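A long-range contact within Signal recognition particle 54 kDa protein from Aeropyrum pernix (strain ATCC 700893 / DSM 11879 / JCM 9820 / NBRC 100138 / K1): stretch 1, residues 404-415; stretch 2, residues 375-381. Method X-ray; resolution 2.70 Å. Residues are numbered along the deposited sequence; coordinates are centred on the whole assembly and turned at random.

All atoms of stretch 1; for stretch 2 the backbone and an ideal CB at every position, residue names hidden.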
# COMPACT_ATOMS: atom_id res chain seq x y z
N GLY A 404 -9.19 30.42 -17.98
CA GLY A 404 -9.97 31.16 -16.97
C GLY A 404 -9.16 32.26 -16.31
O GLY A 404 -9.08 32.28 -15.07
N THR A 405 -8.58 33.17 -17.11
CA THR A 405 -7.63 34.20 -16.63
C THR A 405 -7.81 35.52 -17.40
O THR A 405 -8.56 35.53 -18.41
CB THR A 405 -6.17 33.73 -16.76
OG1 THR A 405 -5.95 33.28 -18.09
CG2 THR A 405 -5.81 32.64 -15.77
N SER A 406 -7.12 36.57 -16.95
CA SER A 406 -7.17 37.93 -17.54
C SER A 406 -6.15 38.05 -18.68
O SER A 406 -5.04 37.50 -18.58
CB SER A 406 -6.95 39.00 -16.51
OG SER A 406 -5.58 39.06 -16.14
N VAL A 407 -6.53 38.79 -19.72
CA VAL A 407 -5.68 39.11 -20.89
C VAL A 407 -4.42 39.82 -20.37
O VAL A 407 -3.41 39.78 -21.08
CB VAL A 407 -6.46 39.96 -21.91
CG1 VAL A 407 -6.73 41.39 -21.42
CG2 VAL A 407 -5.79 39.97 -23.27
N ASP A 408 -4.50 40.44 -19.19
CA ASP A 408 -3.35 41.10 -18.49
C ASP A 408 -2.52 40.05 -17.74
O ASP A 408 -1.33 40.29 -17.56
CB ASP A 408 -3.81 42.19 -17.51
CG ASP A 408 -4.03 43.58 -18.08
OD1 ASP A 408 -3.80 43.78 -19.30
OD2 ASP A 408 -4.41 44.47 -17.29
N ASP A 409 -3.13 38.95 -17.27
CA ASP A 409 -2.42 37.86 -16.55
C ASP A 409 -1.39 37.23 -17.49
O ASP A 409 -0.20 37.12 -17.10
CB ASP A 409 -3.37 36.80 -16.00
CG ASP A 409 -3.50 36.87 -14.50
OD1 ASP A 409 -2.45 36.84 -13.82
OD2 ASP A 409 -4.64 36.99 -14.02
N VAL A 410 -1.83 36.87 -18.69
CA VAL A 410 -0.96 36.32 -19.77
C VAL A 410 0.09 37.38 -20.15
O VAL A 410 1.15 36.97 -20.65
CB VAL A 410 -1.78 35.77 -20.96
CG1 VAL A 410 -3.05 36.55 -21.26
CG2 VAL A 410 -0.94 35.62 -22.21
N ARG A 411 -0.12 38.67 -19.86
CA ARG A 411 0.93 39.73 -19.98
C ARG A 411 1.95 39.63 -18.84
O ARG A 411 3.13 39.86 -19.11
CB ARG A 411 0.37 41.16 -19.97
CG ARG A 411 -0.34 41.60 -21.24
CD ARG A 411 -0.85 43.02 -21.11
NE ARG A 411 -1.37 43.44 -22.40
CZ ARG A 411 -0.64 43.94 -23.39
NH1 ARG A 411 0.66 44.14 -23.22
NH2 ARG A 411 -1.21 44.24 -24.54
N GLU A 412 1.51 39.36 -17.60
CA GLU A 412 2.41 39.30 -16.41
C GLU A 412 3.48 38.21 -16.64
O GLU A 412 4.66 38.52 -16.49
CB GLU A 412 1.65 39.02 -15.11
CG GLU A 412 0.69 40.12 -14.66
CD GLU A 412 -0.31 39.72 -13.58
OE1 GLU A 412 -0.29 38.55 -13.15
OE2 GLU A 412 -1.13 40.57 -13.17
N LEU A 413 3.05 36.99 -16.97
CA LEU A 413 3.94 35.84 -17.28
C LEU A 413 4.89 36.28 -18.38
O LEU A 413 6.13 36.16 -18.20
CB LEU A 413 3.10 34.62 -17.72
CG LEU A 413 3.85 33.42 -18.34
CD1 LEU A 413 5.07 33.02 -17.52
CD2 LEU A 413 2.93 32.22 -18.48
N LEU A 414 4.32 36.78 -19.47
CA LEU A 414 5.08 37.17 -20.68
C LEU A 414 6.22 38.11 -20.26
O LEU A 414 7.40 37.79 -20.59
CB LEU A 414 4.12 37.77 -21.70
CG LEU A 414 3.73 36.80 -22.82
CD1 LEU A 414 3.27 35.45 -22.29
CD2 LEU A 414 2.67 37.40 -23.71
N VAL A 415 5.92 39.15 -19.48
CA VAL A 415 6.94 40.12 -18.97
C VAL A 415 7.97 39.33 -18.16
O VAL A 415 9.18 39.55 -18.39
CB VAL A 415 6.33 41.27 -18.15
CG1 VAL A 415 7.38 42.17 -17.52
CG2 VAL A 415 5.37 42.10 -19.00
N UNK A 375 -1.75 27.16 -15.74
CA UNK A 375 -3.00 27.02 -16.54
C UNK A 375 -2.83 27.72 -17.88
O UNK A 375 -3.22 27.13 -18.91
CB UNK A 375 -4.20 27.60 -15.79
N UNK A 376 -2.29 28.94 -17.83
CA UNK A 376 -1.95 29.82 -19.00
C UNK A 376 -1.10 29.01 -19.98
O UNK A 376 -1.50 28.91 -21.13
CB UNK A 376 -1.20 31.08 -18.56
N UNK A 377 0.05 28.50 -19.53
CA UNK A 377 1.05 27.77 -20.37
C UNK A 377 0.34 26.56 -20.99
O UNK A 377 0.50 26.29 -22.19
CB UNK A 377 2.26 27.33 -19.55
N UNK A 378 -0.48 25.86 -20.20
CA UNK A 378 -1.18 24.64 -20.67
C UNK A 378 -2.12 24.98 -21.84
O UNK A 378 -2.41 24.07 -22.62
CB UNK A 378 -1.97 24.00 -19.53
N UNK A 379 -2.56 26.24 -21.98
CA UNK A 379 -3.55 26.69 -23.01
C UNK A 379 -2.83 27.27 -24.25
O UNK A 379 -3.46 27.33 -25.32
CB UNK A 379 -4.49 27.74 -22.42
N UNK A 380 -1.55 27.63 -24.14
CA UNK A 380 -0.72 28.05 -25.29
C UNK A 380 -0.56 26.86 -26.26
O UNK A 380 -0.36 25.76 -25.78
CB UNK A 380 0.65 28.55 -24.82
N UNK A 381 -0.56 27.11 -27.58
CA UNK A 381 -0.27 26.09 -28.63
C UNK A 381 1.19 25.63 -28.48
O UNK A 381 2.01 26.34 -27.87
CB UNK A 381 -0.51 26.65 -30.03

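Stretch 2 opens as the last part of a helix. Its axis runs almost at right angles to that of helix 409-415, at 91°, and the two come within 10.8 Å.

Position 375 has helical backbone angles. Its CA-to-CB bond points toward stretch 1, but the ideal CB is still 5.3 Å from Thr405 CG2. A small residue would fit, though longer ones are not excluded. The deposited residue is Ala375, which makes no close contact across the stretches.

Position 376 faces stretch 1 most directly. Its CA lies 6.6 Å from Val410 CA, the closest CA pair between the stretches. The ideal CB is 4.3 Å from Leu413 CD2 and 5.3 Å from both Thr405 OG1 and Val410 CB. The surroundings are mainly aliphatic, with one hydroxyl at the margin. Leucine, isoleucine, valine or methionine would suit. The residue is Ile376, with chi1 and chi2 both m. Its CD1 reaches between the loop and the helix, 3.8 Å from Val410 CB and 3.1 Å from Thr405 OG1. The second approach is tight and is not a hydrogen bond. Its CG2 packs 3.7 Å from Leu413 CD2. Ile376 has the largest area covered by stretch 1 of any residue here.

Position 377 points sideways. Its ideal CB is 5.1 Å from Leu413 CD2, so a side chain must extend to touch. Several aliphatic residues could do this. The residue is Ile377, whose CG1 comes 3.7 Å from Leu413 CD2. Leu413 thus meets both neighbouring isoleucines through the same methyl.

Positions 378 and 379 have nothing of stretch 1 within 5.5 Å of their ideal CB atoms. Stretch 1 sets no demand there, and polar residues are acceptable. They are Glu378 and Ser379. Ser379 OG gives a weak hydrogen bond to Ala375 O, at 3.3 Å.

Position 380 has phi/psi of -63/142. Its CA-to-CB bond points toward stretch 1, but the ideal CB has no neighbour there within 5.5 Å. A long apolar side chain could bridge the gap to the leucines; a short one would fall short. The residue is Met380, extended at chi2 and chi3 (both t). Its CE lies 4.0 Å from Leu414 CD1 and 4.2 Å from Leu413 CD2.

Position 381 is out of reach of stretch 1 and also extended. Stretch 1 sets no demand there, and many residues would do. The residue is Thr381, at the N-cap of a helix; its side chain caps a backbone N just past the stretch.

Stretch 2 (375-381) AIIESMT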
# COMPACT_ATOMS: atom_id res chain seq x y z
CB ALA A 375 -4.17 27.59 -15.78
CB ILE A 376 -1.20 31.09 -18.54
CG1 ILE A 376 -2.07 32.05 -17.73
CG2 ILE A 376 -0.54 31.77 -19.73
CD1 ILE A 376 -2.89 33.00 -18.58
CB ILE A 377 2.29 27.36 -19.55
CG1 ILE A 377 3.06 28.58 -19.02
CG2 ILE A 377 3.22 26.49 -20.38
CD1 ILE A 377 4.06 28.23 -17.98
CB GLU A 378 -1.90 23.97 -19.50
CG GLU A 378 -0.96 23.35 -18.49
CD GLU A 378 -1.64 22.89 -17.22
OE1 GLU A 378 -0.94 22.62 -16.22
OE2 GLU A 378 -2.87 22.80 -17.24
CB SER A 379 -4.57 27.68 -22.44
OG SER A 379 -5.36 27.08 -21.42
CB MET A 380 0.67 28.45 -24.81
CG MET A 380 0.67 29.57 -23.80
SD MET A 380 2.36 30.12 -23.55
CE MET A 380 2.14 31.63 -22.61
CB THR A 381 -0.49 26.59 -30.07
OG1 THR A 381 0.60 27.40 -30.51
CG2 THR A 381 -1.73 27.43 -30.26
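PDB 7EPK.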